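Local coordinates for penicillin-binding protein A (Mycobacterium tuberculosis, PDB 3UN7), which probably acts as a penicillin-binding D,D-transpeptidase that cross-links the peptidoglycan of the cell wall and is required for the regulation of cell length, at residues I26-Q31 with T107-R112; Y49-V54 with I113-W118. All coordinates share one frame; numbering follows the deposited sequence.

In the fold
Both contacts tie the N-terminal region of the protein to the segment that leaves strand 104-107 and enters helix 111-123. In contact 1, strand 26-28 and its turn meet the end of that strand and the start of the helix; in contact 2, the beginning of helix 52-59 packs on the next turns of the same helix. Their centres lie about 10 Å apart, and along the chain their segments alternate. They touch directly where Ile109 CG2 packs 3.7 Å from Gln114 OE1. Both lie away from Ser193, the probable acyl-ester nucleophile; what they join is strand 26-28 and helix 52-59 to helix 111-123 and the chain leading into it.

Contact 1 (I26-Q31 with T107-R112); sequences ITAGGQ and TTINPR
Thr107 grips the carbonyl of Thr27 with two donors at once. Its backbone N donates to Thr27 O at 2.9 Å, and its hydroxyl OG1 donates to the same Thr27 O at 2.8 Å. Along the side chain, Thr107 CB sits 3.4 Å from Thr27 O and there branches. OG1 lies between the backbone N and the carbonyl carbon (chi1 73°), from where it reaches Thr27 O and also lies beside Ala28 CB. The methyl Thr107 CG2 also lies close to Thr27 O and packs on Ile26 CG2 at 3.7 Å. Threonine suits the place because one branch bonds while the other packs. The hydroxyl of Thr27 itself is engaged by Asp106.

Ala28 is small enough to fit close to the other segment: its CB lies 3.4 Å from Ile109 O and 4.0 Å from Pro111 CG. Gly29 follows in a type I' turn from Ala28 to Gln31; its phi is positive, and having no CB it avoids a collision with Pro111 CD. A water accepts from Gly29 N and donates to Thr107 O and Ile109 O, bridging the two segments. At the turn's last position, Gln31 OE1 rests 3.7 Å from Pro111 CB.

Asn110 caps the helix, OD1 accepting a weak bond from Arg112 N, and Pro111 suits the first turn, where its lack of an N-H costs no helical bond. This is a parallel strand pair, 26-28 beside 104-107, inside a mixed sheet: strand 26-28 turns back through a type I' hairpin into strand 31-38, while strand 104-107 runs through an N-capped start into helix 111-123.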
ATOM      1  N   ILE A  26      17.836  -7.207 -11.301  1.00 25.50           N
ATOM      2  CA  ILE A  26      17.040  -6.448 -10.320  1.00 25.30           C
ATOM      3  C   ILE A  26      17.266  -7.131  -8.984  1.00 25.74           C
ATOM      4  O   ILE A  26      17.080  -8.338  -8.885  1.00 24.75           O
ATOM      5  CB  ILE A  26      15.544  -6.456 -10.675  1.00 24.98           C
ATOM      6  CG1 ILE A  26      15.328  -5.844 -12.071  1.00 24.92           C
ATOM      7  CG2 ILE A  26      14.717  -5.734  -9.581  1.00 23.91           C
ATOM      8  CD1 ILE A  26      13.872  -5.921 -12.584  1.00 25.71           C
ATOM      9  N   THR A  27      17.689  -6.377  -7.962  1.00 25.96           N
ATOM     10  CA  THR A  27      18.075  -7.018  -6.713  1.00 27.28           C
ATOM     11  C   THR A  27      17.287  -6.464  -5.519  1.00 27.63           C
ATOM     12  O   THR A  27      16.694  -5.369  -5.592  1.00 27.51           O
ATOM     13  CB  THR A  27      19.592  -6.867  -6.452  1.00 27.29           C
ATOM     14  OG1 THR A  27      19.874  -5.497  -6.164  1.00 29.09           O
ATOM     15  CG2 THR A  27      20.408  -7.294  -7.669  1.00 27.76           C
ATOM     16  N   ALA A  28      17.276  -7.236  -4.432  1.00 28.78           N
ATOM     17  CA  ALA A  28      16.723  -6.806  -3.133  1.00 30.22           C
ATOM     18  C   ALA A  28      17.500  -7.487  -2.012  1.00 31.80           C
ATOM     19  O   ALA A  28      17.723  -8.703  -2.045  1.00 32.94           O
ATOM     20  CB  ALA A  28      15.243  -7.147  -3.029  1.00 28.69           C
ATOM     21  N   GLY A  29      17.949  -6.703  -1.045  1.00 33.81           N
ATOM     22  CA  GLY A  29      18.751  -7.223   0.068  1.00 36.06           C
ATOM     23  C   GLY A  29      19.922  -8.100  -0.364  1.00 37.42           C
ATOM     24  O   GLY A  29      20.278  -9.033   0.340  1.00 39.21           O
ATOM     25  N   GLY A  30      20.517  -7.809  -1.519  1.00 37.42           N
ATOM     26  CA  GLY A  30      21.618  -8.630  -2.058  1.00 38.52           C
ATOM     27  C   GLY A  30      21.177  -9.917  -2.750  1.00 38.44           C
ATOM     28  O   GLY A  30      22.004 -10.784  -3.067  1.00 39.49           O
ATOM     29  N   GLN A  31      19.871 -10.064  -2.955  1.00 37.12           N
ATOM     30  CA  GLN A  31      19.325 -11.264  -3.588  1.00 36.12           C
ATOM     31  C   GLN A  31      18.755 -10.913  -4.944  1.00 34.31           C
ATOM     32  O   GLN A  31      18.236  -9.814  -5.130  1.00 32.75           O
ATOM     33  CB  GLN A  31      18.246 -11.882  -2.700  1.00 37.07           C
ATOM     34  CG  GLN A  31      18.782 -12.171  -1.294  1.00 39.28           C
ATOM     35  CD  GLN A  31      17.854 -13.000  -0.449  1.00 42.83           C
ATOM     36  OE1 GLN A  31      17.459 -12.581   0.638  1.00 44.60           O
ATOM     37  NE2 GLN A  31      17.519 -14.201  -0.926  1.00 43.83           N
ATOM     38  N   THR A 107      16.778  -2.478  -5.620  1.00 28.20           N
ATOM     39  CA  THR A 107      15.527  -1.985  -5.024  1.00 27.55           C
ATOM     40  C   THR A 107      15.635  -1.791  -3.510  1.00 27.71           C
ATOM     41  O   THR A 107      16.595  -2.218  -2.874  1.00 27.59           O
ATOM     42  CB  THR A 107      14.306  -2.907  -5.336  1.00 27.13           C
ATOM     43  OG1 THR A 107      14.403  -4.105  -4.563  1.00 26.51           O
ATOM     44  CG2 THR A 107      14.261  -3.268  -6.810  1.00 25.92           C
ATOM     45  N   THR A 108      14.631  -1.139  -2.947  1.00 27.78           N
ATOM     46  CA  THR A 108      14.557  -0.900  -1.514  1.00 28.36           C
ATOM     47  C   THR A 108      13.873  -2.050  -0.778  1.00 28.12           C
ATOM     48  O   THR A 108      13.720  -1.989   0.439  1.00 27.79           O
ATOM     49  CB  THR A 108      13.726   0.358  -1.215  1.00 28.42           C
ATOM     50  OG1 THR A 108      12.476   0.276  -1.930  1.00 27.51           O
ATOM     51  CG2 THR A 108      14.459   1.599  -1.648  1.00 30.73           C
ATOM     52  N   ILE A 109      13.418  -3.068  -1.518  1.00 27.61           N
ATOM     53  CA  ILE A 109      12.619  -4.158  -0.946  1.00 27.36           C
ATOM     54  C   ILE A 109      13.464  -4.958   0.033  1.00 28.23           C
ATOM     55  O   ILE A 109      14.607  -5.296  -0.263  1.00 28.82           O
ATOM     56  CB  ILE A 109      12.058  -5.109  -2.060  1.00 27.35           C
ATOM     57  CG1 ILE A 109      11.079  -4.365  -2.986  1.00 25.83           C
ATOM     58  CG2 ILE A 109      11.367  -6.357  -1.455  1.00 27.56           C
ATOM     59  CD1 ILE A 109       9.753  -3.975  -2.345  1.00 24.07           C
ATOM     60  N   ASN A 110      12.895  -5.256   1.201  1.00 28.78           N
ATOM     61  CA  ASN A 110      13.520  -6.183   2.139  1.00 29.12           C
ATOM     62  C   ASN A 110      12.861  -7.551   1.912  1.00 28.61           C
ATOM     63  O   ASN A 110      11.677  -7.694   2.172  1.00 28.21           O
ATOM     64  CB  ASN A 110      13.319  -5.683   3.584  1.00 29.46           C
ATOM     65  CG  ASN A 110      13.971  -6.587   4.622  1.00 32.52           C
ATOM     66  OD1 ASN A 110      14.005  -7.812   4.473  1.00 32.46           O
ATOM     67  ND2 ASN A 110      14.483  -5.980   5.693  1.00 35.24           N
ATOM     68  N   PRO A 111      13.619  -8.539   1.395  1.00 29.32           N
ATOM     69  CA  PRO A 111      13.088  -9.849   1.042  1.00 29.24           C
ATOM     70  C   PRO A 111      12.362 -10.538   2.200  1.00 29.93           C
ATOM     71  O   PRO A 111      11.322 -11.151   1.974  1.00 29.32           O
ATOM     72  CB  PRO A 111      14.349 -10.629   0.646  1.00 30.33           C
ATOM     73  CG  PRO A 111      15.234  -9.583   0.086  1.00 30.89           C
ATOM     74  CD  PRO A 111      15.055  -8.456   1.069  1.00 29.59           C
ATOM     75  N   ARG A 112      12.893 -10.410   3.418  1.00 30.48           N
ATOM     76  CA  ARG A 112      12.254 -10.955   4.626  1.00 32.23           C
ATOM     77  C   ARG A 112      10.860 -10.374   4.805  1.00 31.53           C
ATOM     78  O   ARG A 112       9.915 -11.099   5.115  1.00 32.04           O
ATOM     79  CB  ARG A 112      13.085 -10.658   5.876  1.00 33.43           C
ATOM     80  CG  ARG A 112      14.472 -11.260   5.854  1.00 38.60           C
ATOM     81  CD  ARG A 112      15.191 -11.061   7.179  1.00 44.63           C
ATOM     82  NE  ARG A 112      15.108 -12.254   8.025  1.00 50.44           N
ATOM     83  CZ  ARG A 112      16.159 -12.920   8.508  1.00 53.56           C
ATOM     84  NH1 ARG A 112      17.399 -12.507   8.254  1.00 54.00           N
ATOM     85  NH2 ARG A 112      15.969 -13.999   9.264  1.00 55.47           N
TER
HETATM   86  O   HOH W   1      16.911  -4.183  -0.983  1.00 39.57           O

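Contact 2 (Y49-V54 with I113-W118); sequences YPNPEV and IQQAGW
Val54 against Trp118 is the apolar centre of a helix-helix contact, joining the first turn of helix 52-59 to the first two turns of helix 111-123. Val54 CG2 lies over one face of the indole, 3.5 Å from the centroid of the five-membered ring, a CH-pi contact. The other branch, CG1, anti to the backbone N (chi1 177°), packs 3.6 Å from Gln114 CG; a beta-branched valine thus serves both neighbours. Beside it, Glu53 OE1 approaches Trp118 CZ2 at 3.6 Å, its carboxylate nearly perpendicular to the ring.

Side-chain amides add the polar links. Gln114 NE2 donates to Val54 O at 3.0 Å, from above the carbonyl plane, and also to Leu146 O, so this buried amide nitrogen is doubly satisfied and joins helix 52-59 to strand 143-149, an edge of the five-stranded antiparallel sheet. Asn51 ND2 donates to Gln115 OE1 at 2.9 Å, the two amides nearly coplanar. A water joins Asn51 OD1 to Gln115 NE2, which also donates to Asp119. Although Asn51 occupies the N-cap position, its side chain makes no capping bond; it reaches across instead. Helix 111-123 thus packs against both helix 52-59 and strand 143-149, around a Val-Trp CH-pi core with amide bonds beside it.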
ATOM      1  N   TYR A  49      13.088 -15.439 -13.177  1.00 25.58           N
ATOM      2  CA  TYR A  49      12.521 -14.823 -11.972  1.00 25.88           C
ATOM      3  C   TYR A  49      12.489 -15.926 -10.937  1.00 26.45           C
ATOM      4  O   TYR A  49      11.579 -16.762 -10.977  1.00 26.86           O
ATOM      5  CB  TYR A  49      11.095 -14.301 -12.254  1.00 24.96           C
ATOM      6  CG  TYR A  49      11.079 -13.282 -13.374  1.00 26.77           C
ATOM      7  CD1 TYR A  49      10.929 -13.673 -14.702  1.00 25.32           C
ATOM      8  CD2 TYR A  49      11.254 -11.920 -13.102  1.00 27.20           C
ATOM      9  CE1 TYR A  49      10.924 -12.727 -15.738  1.00 25.21           C
ATOM     10  CE2 TYR A  49      11.282 -10.979 -14.131  1.00 26.50           C
ATOM     11  CZ  TYR A  49      11.117 -11.387 -15.436  1.00 25.72           C
ATOM     12  OH  TYR A  49      11.120 -10.441 -16.432  1.00 25.50           O
ATOM     13  N   PRO A  50      13.492 -15.965 -10.039  1.00 27.05           N
ATOM     14  CA  PRO A  50      13.621 -17.118  -9.121  1.00 28.91           C
ATOM     15  C   PRO A  50      12.608 -17.204  -7.970  1.00 29.98           C
ATOM     16  O   PRO A  50      12.456 -18.280  -7.395  1.00 30.65           O
ATOM     17  CB  PRO A  50      15.055 -16.982  -8.579  1.00 29.89           C
ATOM     18  CG  PRO A  50      15.332 -15.527  -8.611  1.00 28.86           C
ATOM     19  CD  PRO A  50      14.587 -14.995  -9.851  1.00 27.09           C
ATOM     20  N   ASN A  51      11.926 -16.106  -7.631  1.00 30.04           N
ATOM     21  CA  ASN A  51      10.819 -16.181  -6.670  1.00 31.20           C
ATOM     22  C   ASN A  51       9.636 -15.424  -7.281  1.00 30.78           C
ATOM     23  O   ASN A  51       9.237 -14.351  -6.785  1.00 31.05           O
ATOM     24  CB  ASN A  51      11.230 -15.625  -5.297  1.00 31.07           C
ATOM     25  CG  ASN A  51      10.307 -16.076  -4.177  1.00 31.82           C
ATOM     26  OD1 ASN A  51       9.253 -16.671  -4.421  1.00 32.81           O
ATOM     27  ND2 ASN A  51      10.713 -15.813  -2.929  1.00 32.93           N
ATOM     28  N   PRO A  52       9.063 -15.992  -8.362  1.00 30.96           N
ATOM     29  CA  PRO A  52       8.366 -15.177  -9.362  1.00 30.33           C
ATOM     30  C   PRO A  52       7.061 -14.524  -8.886  1.00 30.32           C
ATOM     31  O   PRO A  52       6.894 -13.318  -9.071  1.00 29.71           O
ATOM     32  CB  PRO A  52       8.115 -16.153 -10.516  1.00 30.66           C
ATOM     33  CG  PRO A  52       8.132 -17.521  -9.888  1.00 31.24           C
ATOM     34  CD  PRO A  52       8.991 -17.440  -8.662  1.00 31.30           C
ATOM     35  N   GLU A  53       6.161 -15.284  -8.270  1.00 31.20           N
ATOM     36  CA  GLU A  53       4.856 -14.722  -7.860  1.00 31.98           C
ATOM     37  C   GLU A  53       5.030 -13.662  -6.771  1.00 30.22           C
ATOM     38  O   GLU A  53       4.381 -12.597  -6.796  1.00 29.57           O
ATOM     39  CB  GLU A  53       3.871 -15.815  -7.401  1.00 32.55           C
ATOM     40  CG  GLU A  53       3.518 -16.827  -8.485  1.00 36.20           C
ATOM     41  CD  GLU A  53       2.335 -17.725  -8.125  1.00 38.28           C
ATOM     42  OE1 GLU A  53       1.705 -17.521  -7.065  1.00 44.04           O
ATOM     43  OE2 GLU A  53       2.024 -18.646  -8.919  1.00 45.88           O
ATOM     44  N   VAL A  54       5.923 -13.954  -5.827  1.00 29.16           N
ATOM     45  CA  VAL A  54       6.183 -13.058  -4.712  1.00 28.67           C
ATOM     46  C   VAL A  54       6.623 -11.665  -5.178  1.00 27.92           C
ATOM     47  O   VAL A  54       6.067 -10.664  -4.707  1.00 27.91           O
ATOM     48  CB  VAL A  54       7.231 -13.622  -3.745  1.00 28.97           C
ATOM     49  CG1 VAL A  54       7.529 -12.603  -2.640  1.00 27.63           C
ATOM     50  CG2 VAL A  54       6.741 -14.942  -3.146  1.00 29.86           C
ATOM     51  N   ILE A 113      10.727  -9.071   4.578  1.00 30.15           N
ATOM     52  CA  ILE A 113       9.437  -8.414   4.753  1.00 29.71           C
ATOM     53  C   ILE A 113       8.480  -8.808   3.618  1.00 29.28           C
ATOM     54  O   ILE A 113       7.354  -9.212   3.872  1.00 29.06           O
ATOM     55  CB  ILE A 113       9.586  -6.879   4.888  1.00 29.36           C
ATOM     56  CG1 ILE A 113      10.598  -6.555   6.001  1.00 29.30           C
ATOM     57  CG2 ILE A 113       8.225  -6.201   5.204  1.00 27.83           C
ATOM     58  CD1 ILE A 113      10.881  -5.057   6.154  1.00 29.80           C
ATOM     59  N   GLN A 114       8.947  -8.719   2.375  1.00 28.94           N
ATOM     60  CA  GLN A 114       8.147  -9.118   1.210  1.00 28.47           C
ATOM     61  C   GLN A 114       7.615 -10.558   1.366  1.00 28.75           C
ATOM     62  O   GLN A 114       6.431 -10.815   1.134  1.00 28.45           O
ATOM     63  CB  GLN A 114       8.986  -8.999  -0.064  1.00 28.01           C
ATOM     64  CG  GLN A 114       8.217  -9.311  -1.341  1.00 27.95           C
ATOM     65  CD  GLN A 114       7.562  -8.085  -1.942  1.00 26.43           C
ATOM     66  OE1 GLN A 114       7.692  -6.990  -1.413  1.00 27.69           O
ATOM     67  NE2 GLN A 114       6.866  -8.264  -3.067  1.00 26.42           N
ATOM     68  N   GLN A 115       8.511 -11.479   1.736  1.00 28.44           N
ATOM     69  CA  GLN A 115       8.178 -12.888   1.923  1.00 29.52           C
ATOM     70  C   GLN A 115       7.161 -13.083   3.042  1.00 30.02           C
ATOM     71  O   GLN A 115       6.212 -13.843   2.868  1.00 30.21           O
ATOM     72  CB  GLN A 115       9.431 -13.743   2.167  1.00 29.45           C
ATOM     73  CG  GLN A 115       9.204 -15.269   2.033  1.00 31.87           C
ATOM     74  CD  GLN A 115       8.913 -15.686   0.597  1.00 32.02           C
ATOM     75  OE1 GLN A 115       9.650 -15.319  -0.315  1.00 32.77           O
ATOM     76  NE2 GLN A 115       7.822 -16.435   0.390  1.00 31.73           N
ATOM     77  N   ALA A 116       7.322 -12.365   4.160  1.00 30.21           N
ATOM     78  CA  ALA A 116       6.345 -12.442   5.252  1.00 30.69           C
ATOM     79  C   ALA A 116       4.968 -11.941   4.832  1.00 30.74           C
ATOM     80  O   ALA A 116       3.961 -12.540   5.172  1.00 30.57           O
ATOM     81  CB  ALA A 116       6.839 -11.684   6.476  1.00 31.24           C
ATOM     82  N   GLY A 117       4.921 -10.837   4.090  1.00 30.30           N
ATOM     83  CA  GLY A 117       3.641 -10.306   3.623  1.00 29.49           C
ATOM     84  C   GLY A 117       2.972 -11.300   2.694  1.00 30.05           C
ATOM     85  O   GLY A 117       1.789 -11.620   2.855  1.00 30.02           O
ATOM     86  N   TRP A 118       3.740 -11.777   1.714  1.00 29.66           N
ATOM     87  CA  TRP A 118       3.274 -12.795   0.784  1.00 30.07           C
ATOM     88  C   TRP A 118       2.766 -14.018   1.530  1.00 31.09           C
ATOM     89  O   TRP A 118       1.632 -14.448   1.298  1.00 30.74           O
ATOM     90  CB  TRP A 118       4.377 -13.229  -0.199  1.00 30.06           C
ATOM     91  CG  TRP A 118       3.936 -14.381  -1.080  1.00 30.33           C
ATOM     92  CD1 TRP A 118       4.289 -15.697  -0.955  1.00 31.06           C
ATOM     93  CD2 TRP A 118       3.038 -14.314  -2.199  1.00 29.72           C
ATOM     94  NE1 TRP A 118       3.679 -16.447  -1.938  1.00 31.19           N
ATOM     95  CE2 TRP A 118       2.914 -15.621  -2.716  1.00 30.59           C
ATOM     96  CE3 TRP A 118       2.333 -13.276  -2.817  1.00 31.09           C
ATOM     97  CZ2 TRP A 118       2.106 -15.919  -3.820  1.00 32.00           C
ATOM     98  CZ3 TRP A 118       1.531 -13.575  -3.923  1.00 30.30           C
ATOM     99  CH2 TRP A 118       1.426 -14.880  -4.407  1.00 29.58           C
TER
HETATM  100  O   HOH W   2       7.962 -18.123  -2.272  1.00 39.24           O